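PDB 4DWD: mandelate racemase/muconate lactonizing enzyme, C-terminal domain protein from Paracoccus denitrificans, which binds magnesium and is probably a hydro-lyase of the enolase superfamily. Local coordinates for residues V304-N309 against K321-A326. Residues are numbered along the deposited sequence; the frame is centred on the assembly and turned at random.
Sequences VGHFAN and KPVELA
Asn309 reaches from its helix toward Val323, and its side chain is a worked example of how buried water can join a helix to a strand that it barely touches. From CB the chain runs out with CG anti to the backbone N (chi1 -166°), which carries the amide to the strand; the side chain also packs on Pro297 and Gln299, and ND2 goes furthest. ND2 lies 3.9 Å from Val323 CG1, a van der Waals approach in which the two side chains pass alongside one another, running in opposite senses. Both of its hydrogens go to water. Water 1 accepts one from ND2 at 3.1 Å, donates to Glu324 O at 3.2 Å and bonds His306 ND1 at 3.0 Å. In the barrel domain of this enolase-superfamily fold, strand 323-325 pairs in parallel with strand 125-132, and helix 304-314 is the segment these waters tie to it. Water 2 takes the second hydrogen, 3.1 Å from Asn309 ND2, and accepts a second bond from Glu324 N, so the backbone N and O of Glu324 are both engaged. Val323 CG1 comes at the His306 ring obliquely, 4.5 Å from His306 CE1, while Phe347 meets that ring edge-to-face.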
loop_
_atom_site.group_PDB
_atom_site.type_symbol
_atom_site.label_atom_id
_atom_site.label_comp_id
_atom_site.label_asym_id
_atom_site.label_seq_id
_atom_site.Cartn_x
_atom_site.Cartn_y
_atom_site.Cartn_z
ATOM N N VAL B 304 27.747 25.598 24.257
ATOM C CA VAL B 304 27.717 24.151 24.566
ATOM C C VAL B 304 27.059 23.317 23.461
ATOM O O VAL B 304 27.628 22.318 23.018
ATOM C CB VAL B 304 27.072 23.884 25.946
ATOM C CG1 VAL B 304 26.928 22.389 26.238
ATOM C CG2 VAL B 304 27.902 24.531 27.043
ATOM N N GLY B 305 25.886 23.737 22.993
ATOM C CA GLY B 305 25.178 22.973 21.954
ATOM C C GLY B 305 25.979 22.884 20.663
ATOM O O GLY B 305 25.987 21.858 19.993
ATOM N N HIS B 306 26.665 23.969 20.308
ATOM C CA HIS B 306 27.489 23.956 19.113
ATOM C C HIS B 306 28.596 22.947 19.240
ATOM O O HIS B 306 28.855 22.182 18.310
ATOM C CB HIS B 306 28.067 25.341 18.870
ATOM C CG HIS B 306 29.104 25.370 17.793
ATOM N ND1 HIS B 306 28.791 25.371 16.475
ATOM C CD2 HIS B 306 30.491 25.395 17.874
ATOM C CE1 HIS B 306 29.927 25.403 15.752
ATOM N NE2 HIS B 306 30.967 25.428 16.608
ATOM N N PHE B 307 29.261 22.928 20.391
ATOM C CA PHE B 307 30.369 22.001 20.589
ATOM C C PHE B 307 29.896 20.549 20.547
ATOM O O PHE B 307 30.526 19.708 19.906
ATOM C CB PHE B 307 31.112 22.319 21.888
ATOM C CG PHE B 307 32.184 23.357 21.723
ATOM C CD1 PHE B 307 31.858 24.691 21.484
ATOM C CD2 PHE B 307 33.516 23.002 21.831
ATOM C CE1 PHE B 307 32.850 25.644 21.338
ATOM C CE2 PHE B 307 34.515 23.946 21.687
ATOM C CZ PHE B 307 34.181 25.274 21.434
ATOM N N ALA B 308 28.783 20.245 21.217
ATOM C CA ALA B 308 28.230 18.894 21.132
ATOM C C ALA B 308 27.932 18.502 19.689
ATOM O O ALA B 308 28.286 17.412 19.237
ATOM C CB ALA B 308 26.977 18.785 21.986
ATOM N N ASN B 309 27.299 19.423 18.971
ATOM C CA ASN B 309 26.941 19.226 17.568
ATOM C C ASN B 309 28.157 18.915 16.699
ATOM O O ASN B 309 28.131 17.953 15.924
ATOM C CB ASN B 309 26.189 20.464 17.055
ATOM C CG ASN B 309 25.474 20.236 15.726
ATOM O OD1 ASN B 309 24.816 19.221 15.524
ATOM N ND2 ASN B 309 25.578 21.212 14.823
ATOM N N LYS B 321 25.633 18.366 3.948
ATOM C CA LYS B 321 25.367 19.796 4.116
ATOM C C LYS B 321 26.245 20.297 5.257
ATOM O O LYS B 321 26.687 19.503 6.087
ATOM C CB LYS B 321 23.870 20.053 4.402
ATOM C CG LYS B 321 22.902 19.465 3.368
ATOM C CD LYS B 321 22.823 20.281 2.089
ATOM C CE LYS B 321 21.651 19.861 1.206
ATOM N NZ LYS B 321 21.703 18.440 0.751
ATOM N N PRO B 322 26.528 21.603 5.292
ATOM C CA PRO B 322 27.399 22.145 6.324
ATOM C C PRO B 322 26.747 22.234 7.706
ATOM O O PRO B 322 25.565 21.962 7.867
ATOM C CB PRO B 322 27.713 23.555 5.817
ATOM C CG PRO B 322 27.331 23.555 4.378
ATOM C CD PRO B 322 26.166 22.625 4.296
ATOM N N VAL B 323 27.551 22.631 8.683
ATOM C CA VAL B 323 27.108 22.855 10.064
ATOM C C VAL B 323 26.364 24.188 10.190
ATOM O O VAL B 323 26.838 25.226 9.737
ATOM C CB VAL B 323 28.329 22.883 11.005
ATOM C CG1 VAL B 323 27.898 23.170 12.439
ATOM C CG2 VAL B 323 29.090 21.565 10.935
ATOM N N GLU B 324 25.200 24.165 10.832
ATOM C CA GLU B 324 24.419 25.387 11.027
ATOM C C GLU B 324 25.106 26.424 11.918
ATOM O O GLU B 324 25.580 26.104 13.014
ATOM C CB GLU B 324 23.037 25.061 11.591
ATOM C CG GLU B 324 22.157 26.307 11.676
ATOM C CD GLU B 324 20.681 26.030 11.891
ATOM O OE1 GLU B 324 20.302 24.909 12.277
ATOM O OE2 GLU B 324 19.896 26.978 11.704
ATOM N N LEU B 325 25.149 27.660 11.418
ATOM C CA LEU B 325 25.587 28.835 12.170
ATOM C C LEU B 325 24.484 29.895 12.131
ATOM O O LEU B 325 24.325 30.637 11.144
ATOM C CB LEU B 325 26.920 29.379 11.644
ATOM C CG LEU B 325 27.435 30.648 12.354
ATOM C CD1 LEU B 325 27.754 30.358 13.822
ATOM C CD2 LEU B 325 28.650 31.192 11.624
ATOM N N ALA B 326 23.714 29.950 13.214
ATOM C CA ALA B 326 22.515 30.792 13.254
ATOM C C ALA B 326 22.777 32.215 13.769
ATOM O O ALA B 326 23.906 32.568 14.116
ATOM C CB ALA B 326 21.409 30.104 14.048
HETATM O O HOH W 1 26.329 24.164 15.382
HETATM O O HOH W 2 24.275 21.499 12.054
#